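Local coordinates for protein TonB-dependent siderophore receptor (Pseudomonas aeruginosa 39016, PDB 5NEC) that probably takes up iron-loaded siderophores, and siderophore-drug conjugates, across the bacterial outer membrane in a TonB-dependent manner, at residues 73-78 with 658-663; 98-103 with 557-562. All blocks are in the same frame, centred on the assembly; numbering follows the deposited sequence.

Overall arrangement
Both contacts join the plug domain to the wall of the beta-barrel that surrounds it, the two-part architecture of TonB-dependent receptors. Contact 1 sets the turn after helix 70-74 against strand 653-666; contact 2 sets the short plug strand 100-101 and Arg-98, two residues before it, against strand 550-561. Along the chain the order is 73-78, 98-103, 557-562, 658-663, which nests contact 2 inside the loop closed by contact 1. Their centres lie about 20 Å apart and their nearest atoms about 7 Å, without touching. These are two separate places where plug and wall meet, each time with a plug arginine beside a phenylalanine of a barrel strand.

Contact 1: residues 73-78 with 658-663; sequences ALRTVP and GAFYVD
Arg-75 of the plug meets Phe-660 of the barrel wall at the plug-barrel interface of a TonB-dependent receptor, where a type I beta turn from Leu-74 to Val-77 follows helix 70-74. The aromatic interaction is a CH-pi contact: Arg-75 CG stands 4.3 Å from the centroid of the Phe-660 ring, 18° off its normal. The arginine chain, extended from CG to NE, crosses obliquely above the face and takes NE past the rim, 3.9 Å from Phe-660 CE2. Guanidinium and ring planes are 55° apart, which rules out a flat stack.

The charged end is held by salt bridges instead, NH2 to Asp-682 on the adjacent barrel strand and NH1 to Asp-72 in the plug. Van der Waals contact adds the Arg-75 carbonyl, whose O lies 3.5 Å from Phe-660 CD1 and also hydrogen-bonds to Ser-642 of the barrel; Thr-76 CG2 approaches Phe-660 CE1 at 4.3 Å.

No hydrogen bond joins the two segments directly. The bonds within 73-78 are local: Val-77 N to Leu-74 O closes the turn, and Thr-76 OG1 donates back to Ala-73 O of the helix at 2.7 Å with a C=O...donor angle of 171°.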
loop_
_atom_site.group_PDB
_atom_site.type_symbol
_atom_site.label_atom_id
_atom_site.label_comp_id
_atom_site.label_asym_id
_atom_site.label_seq_id
_atom_site.Cartn_x
_atom_site.Cartn_y
_atom_site.Cartn_z
ATOM N N ALA A 73 -1.768 -5.563 5.918
ATOM C CA ALA A 73 -0.698 -6.498 5.573
ATOM C C ALA A 73 0.690 -5.868 5.674
ATOM O O ALA A 73 1.635 -6.539 6.105
ATOM C CB ALA A 73 -0.914 -7.058 4.168
ATOM N N LEU A 74 0.810 -4.595 5.281
ATOM C CA LEU A 74 2.106 -3.899 5.310
ATOM C C LEU A 74 2.587 -3.489 6.714
ATOM O O LEU A 74 3.726 -3.075 6.860
ATOM C CB LEU A 74 2.119 -2.697 4.356
ATOM C CG LEU A 74 2.146 -3.035 2.863
ATOM C CD1 LEU A 74 1.829 -1.783 2.046
ATOM C CD2 LEU A 74 3.477 -3.649 2.413
ATOM N N ARG A 75 1.753 -3.642 7.744
ATOM C CA ARG A 75 2.219 -3.472 9.121
ATOM C C ARG A 75 3.398 -4.393 9.475
ATOM O O ARG A 75 4.171 -4.072 10.371
ATOM C CB ARG A 75 1.067 -3.628 10.133
ATOM C CG ARG A 75 0.758 -5.040 10.644
ATOM C CD ARG A 75 -0.602 -5.069 11.345
ATOM N NE ARG A 75 -0.904 -6.332 12.029
ATOM C CZ ARG A 75 -1.557 -7.385 11.515
ATOM N NH1 ARG A 75 -1.991 -7.428 10.249
ATOM N NH2 ARG A 75 -1.767 -8.439 12.293
ATOM N N THR A 76 3.529 -5.521 8.757
ATOM C CA THR A 76 4.672 -6.442 8.901
ATOM C C THR A 76 6.011 -5.945 8.334
ATOM O O THR A 76 7.027 -6.545 8.595
ATOM C CB THR A 76 4.367 -7.834 8.267
ATOM O OG1 THR A 76 3.941 -7.682 6.903
ATOM C CG2 THR A 76 3.305 -8.561 9.050
ATOM N N VAL A 77 6.011 -4.883 7.545
ATOM C CA VAL A 77 7.237 -4.329 6.989
ATOM C C VAL A 77 7.434 -2.933 7.571
ATOM O O VAL A 77 6.717 -2.000 7.196
ATOM C CB VAL A 77 7.173 -4.256 5.452
ATOM C CG1 VAL A 77 8.456 -3.656 4.896
ATOM C CG2 VAL A 77 6.941 -5.649 4.884
ATOM N N PRO A 78 8.429 -2.771 8.456
ATOM C CA PRO A 78 8.576 -1.512 9.198
ATOM C C PRO A 78 9.007 -0.354 8.326
ATOM O O PRO A 78 9.662 -0.550 7.308
ATOM C CB PRO A 78 9.680 -1.839 10.204
ATOM C CG PRO A 78 10.548 -2.819 9.468
ATOM C CD PRO A 78 9.603 -3.655 8.644
ATOM N N GLY A 658 2.523 -11.203 17.018
ATOM C CA GLY A 658 3.343 -10.141 16.502
ATOM C C GLY A 658 3.473 -9.008 17.486
ATOM O O GLY A 658 2.562 -8.756 18.260
ATOM N N ALA A 659 4.624 -8.347 17.451
ATOM C CA ALA A 659 4.861 -7.121 18.192
ATOM C C ALA A 659 5.300 -6.073 17.177
ATOM O O ALA A 659 6.206 -6.321 16.373
ATOM C CB ALA A 659 5.939 -7.328 19.235
ATOM N N PHE A 660 4.653 -4.907 17.211
ATOM C CA PHE A 660 4.936 -3.850 16.250
ATOM C C PHE A 660 5.168 -2.556 17.004
ATOM O O PHE A 660 4.326 -2.159 17.794
ATOM C CB PHE A 660 3.769 -3.707 15.267
ATOM C CG PHE A 660 3.341 -5.009 14.646
ATOM C CD1 PHE A 660 4.003 -5.515 13.543
ATOM C CD2 PHE A 660 2.292 -5.748 15.190
ATOM C CE1 PHE A 660 3.619 -6.725 12.976
ATOM C CE2 PHE A 660 1.910 -6.958 14.636
ATOM C CZ PHE A 660 2.578 -7.453 13.529
ATOM N N TYR A 661 6.309 -1.917 16.775
ATOM C CA TYR A 661 6.572 -0.580 17.306
ATOM C C TYR A 661 6.666 0.443 16.159
ATOM O O TYR A 661 7.269 0.172 15.114
ATOM C CB TYR A 661 7.841 -0.574 18.175
ATOM C CG TYR A 661 8.243 0.804 18.638
ATOM C CD1 TYR A 661 7.641 1.389 19.751
ATOM C CD2 TYR A 661 9.208 1.546 17.941
ATOM C CE1 TYR A 661 7.995 2.653 20.171
ATOM C CE2 TYR A 661 9.572 2.815 18.356
ATOM C CZ TYR A 661 8.961 3.357 19.478
ATOM O OH TYR A 661 9.296 4.615 19.896
ATOM N N VAL A 662 6.045 1.602 16.352
ATOM C CA VAL A 662 6.220 2.744 15.448
ATOM C C VAL A 662 6.488 3.974 16.317
ATOM O O VAL A 662 5.714 4.267 17.207
ATOM C CB VAL A 662 4.981 2.989 14.541
ATOM C CG1 VAL A 662 5.170 4.236 13.693
ATOM C CG2 VAL A 662 4.713 1.799 13.644
ATOM N N ASP A 663 7.578 4.677 16.024
ATOM C CA ASP A 663 7.996 5.904 16.730
ATOM C C ASP A 663 7.004 7.028 16.399
ATOM O O ASP A 663 6.130 6.857 15.547
ATOM C CB ASP A 663 9.407 6.272 16.244
ATOM C CG ASP A 663 10.197 7.115 17.208
ATOM O OD1 ASP A 663 9.613 7.833 18.047
ATOM O OD2 ASP A 663 11.443 7.069 17.091
#

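Contact 2: residues 98-103 with 557-562; sequences RGFDAQ and FRTDKD. With C8E ((hydroxyethyloxy)tri(ethyloxy)octane), chain D.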
loop_
_atom_site.group_PDB
_atom_site.type_symbol
_atom_site.label_atom_id
_atom_site.label_comp_id
_atom_site.label_asym_id
_atom_site.label_seq_id
_atom_site.Cartn_x
_atom_site.Cartn_y
_atom_site.Cartn_z
ATOM N N ARG A 98 10.827 4.967 3.131
ATOM C CA ARG A 98 12.051 5.706 3.473
ATOM C C ARG A 98 11.830 7.218 3.449
ATOM O O ARG A 98 12.654 7.984 2.913
ATOM C CB ARG A 98 13.203 5.329 2.552
ATOM C CG ARG A 98 13.684 3.908 2.734
ATOM C CD ARG A 98 14.836 3.651 1.783
ATOM N NE ARG A 98 15.468 2.354 1.992
ATOM C CZ ARG A 98 16.434 1.856 1.218
ATOM N NH1 ARG A 98 16.894 2.537 0.168
ATOM N NH2 ARG A 98 16.948 0.659 1.499
ATOM N N GLY A 99 10.683 7.607 4.011
ATOM C CA GLY A 99 10.273 8.987 4.132
ATOM C C GLY A 99 9.953 9.725 2.863
ATOM O O GLY A 99 10.017 10.955 2.841
ATOM N N PHE A 100 9.577 8.985 1.822
ATOM C CA PHE A 100 9.238 9.583 0.533
ATOM C C PHE A 100 7.921 9.027 -0.014
ATOM O O PHE A 100 7.627 7.838 0.095
ATOM C CB PHE A 100 10.379 9.394 -0.466
ATOM C CG PHE A 100 11.636 10.179 -0.126
ATOM C CD1 PHE A 100 11.625 11.574 -0.121
ATOM C CD2 PHE A 100 12.847 9.521 0.162
ATOM C CE1 PHE A 100 12.780 12.298 0.182
ATOM C CE2 PHE A 100 14.001 10.238 0.458
ATOM C CZ PHE A 100 13.964 11.629 0.474
ATOM N N ASP A 101 7.149 9.926 -0.611
ATOM C CA ASP A 101 5.806 9.665 -1.102
ATOM C C ASP A 101 5.843 8.681 -2.273
ATOM O O ASP A 101 6.583 8.905 -3.226
ATOM C CB ASP A 101 5.205 11.001 -1.552
ATOM C CG ASP A 101 3.739 10.910 -1.909
ATOM O OD1 ASP A 101 3.217 9.814 -2.255
ATOM O OD2 ASP A 101 3.091 11.980 -1.845
ATOM N N ALA A 102 5.024 7.625 -2.208
ATOM C CA ALA A 102 5.010 6.566 -3.219
ATOM C C ALA A 102 3.616 6.211 -3.752
ATOM O O ALA A 102 3.393 5.051 -4.158
ATOM C CB ALA A 102 5.676 5.324 -2.659
ATOM N N GLN A 103 2.695 7.189 -3.784
ATOM C CA GLN A 103 1.316 6.953 -4.285
ATOM C C GLN A 103 1.299 6.441 -5.717
ATOM O O GLN A 103 0.577 5.495 -6.040
ATOM C CB GLN A 103 0.442 8.216 -4.200
ATOM C CG GLN A 103 0.860 9.402 -5.067
ATOM C CD GLN A 103 -0.023 10.624 -4.855
ATOM O OE1 GLN A 103 -0.989 10.596 -4.076
ATOM N NE2 GLN A 103 0.315 11.720 -5.541
ATOM N N PHE A 557 21.889 3.141 3.948
ATOM C CA PHE A 557 21.669 3.895 2.720
ATOM C C PHE A 557 21.596 5.380 3.000
ATOM O O PHE A 557 21.311 5.797 4.123
ATOM C CB PHE A 557 20.369 3.431 2.029
ATOM C CG PHE A 557 19.170 3.624 2.881
ATOM C CD1 PHE A 557 18.469 4.818 2.842
ATOM C CD2 PHE A 557 18.809 2.650 3.791
ATOM C CE1 PHE A 557 17.392 5.028 3.679
ATOM C CE2 PHE A 557 17.726 2.835 4.628
ATOM C CZ PHE A 557 17.006 4.024 4.567
ATOM N N ARG A 558 21.847 6.157 1.951
ATOM C CA ARG A 558 21.636 7.592 1.966
ATOM C C ARG A 558 20.857 7.974 0.721
ATOM O O ARG A 558 21.243 7.599 -0.386
ATOM C CB ARG A 558 22.968 8.347 1.984
ATOM C CG ARG A 558 22.827 9.807 1.558
ATOM C CD ARG A 558 24.058 10.629 1.852
ATOM N NE ARG A 558 24.267 10.808 3.281
ATOM C CZ ARG A 558 25.273 11.495 3.811
ATOM N NH1 ARG A 558 26.185 12.087 3.018
ATOM N NH2 ARG A 558 25.376 11.589 5.142
ATOM N N THR A 559 19.800 8.751 0.915
ATOM C CA THR A 559 19.086 9.387 -0.184
ATOM C C THR A 559 19.232 10.913 -0.083
ATOM O O THR A 559 19.008 11.482 0.982
ATOM C CB THR A 559 17.599 8.998 -0.151
ATOM O OG1 THR A 559 17.490 7.575 -0.199
ATOM C CG2 THR A 559 16.852 9.603 -1.329
ATOM N N ASP A 560 19.631 11.552 -1.182
ATOM C CA ASP A 560 19.748 13.015 -1.272
ATOM C C ASP A 560 18.815 13.475 -2.361
ATOM O O ASP A 560 18.827 12.906 -3.448
ATOM C CB ASP A 560 21.181 13.455 -1.640
ATOM C CG ASP A 560 22.145 13.419 -0.461
ATOM O OD1 ASP A 560 21.715 13.383 0.718
ATOM O OD2 ASP A 560 23.362 13.440 -0.723
ATOM N N LYS A 561 18.036 14.516 -2.079
ATOM C CA LYS A 561 17.084 15.042 -3.040
ATOM C C LYS A 561 17.172 16.561 -3.117
ATOM O O LYS A 561 17.134 17.231 -2.091
ATOM C CB LYS A 561 15.688 14.609 -2.639
ATOM C CG LYS A 561 14.622 14.845 -3.694
ATOM C CD LYS A 561 13.379 14.017 -3.401
ATOM C CE LYS A 561 13.709 12.528 -3.337
ATOM N NZ LYS A 561 12.554 11.648 -3.665
ATOM N N ASP A 562 17.309 17.080 -4.340
ATOM C CA ASP A 562 17.298 18.521 -4.623
ATOM C C ASP A 562 15.952 18.928 -5.224
ATOM O O ASP A 562 15.362 18.169 -5.990
ATOM C CB ASP A 562 18.452 18.900 -5.566
ATOM C CG ASP A 562 19.766 19.121 -4.819
ATOM O OD1 ASP A 562 19.756 19.236 -3.577
ATOM O OD2 ASP A 562 20.827 19.201 -5.465
HETATM C C1 C8E D . 27.695 12.632 -0.491
HETATM C C2 C8E D . 28.434 11.511 0.212
HETATM C C3 C8E D . 27.724 10.165 0.059
HETATM C C4 C8E D . 27.976 9.222 1.240
HETATM C C5 C8E D . 27.570 7.776 0.923
HETATM C C6 C8E D . 27.239 6.935 2.167
HETATM C C7 C8E D . 27.071 5.450 1.819
HETATM C C8 C8E D . 26.149 4.705 2.770
#
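The guanidinium of Arg-98 lies flat on one face of the Phe-557 ring, planes 8° apart and centres 3.6 Å apart, a stacked cation-pi pair. Arg-98 NE sits over the middle of the ring, 3.4 Å from Phe-557 CZ, and the extended arginine chain lays CD over the same face, 3.5 Å from Phe-557 CE1. On the Phe-100 ring, one face receives the end of Lys-561: NZ is 3.9 Å from the ring centroid and 20° off its normal, while CE touches Phe-100 CE1 at 3.6 Å. The bend at chi3 (-58°) turns the lysine end over this ring. Thr-559 CG2 reaches Phe-100 CE2 at 3.4 Å; Thr-559 OG1 hydrogen-bonds to Asn-536.

On the barrel's outer surface, C8E C1 lies at the edge of the Arg-558 guanidinium, in its plane, while Arg-558 NH1 is 3.6 Å from C8E C2 and NE is salt-bridged to Asp-582.

The contact thus joins plug to barrel through two cation-pi pairs with the roles exchanged between the domains, without a direct hydrogen bond. Salt bridges from Arg-98 NH2 to Glu-585 and Glu-538 of the flanking strands probably offset its buried charge and, with the stack and the bonds of NE and NH1, restrain its rotation.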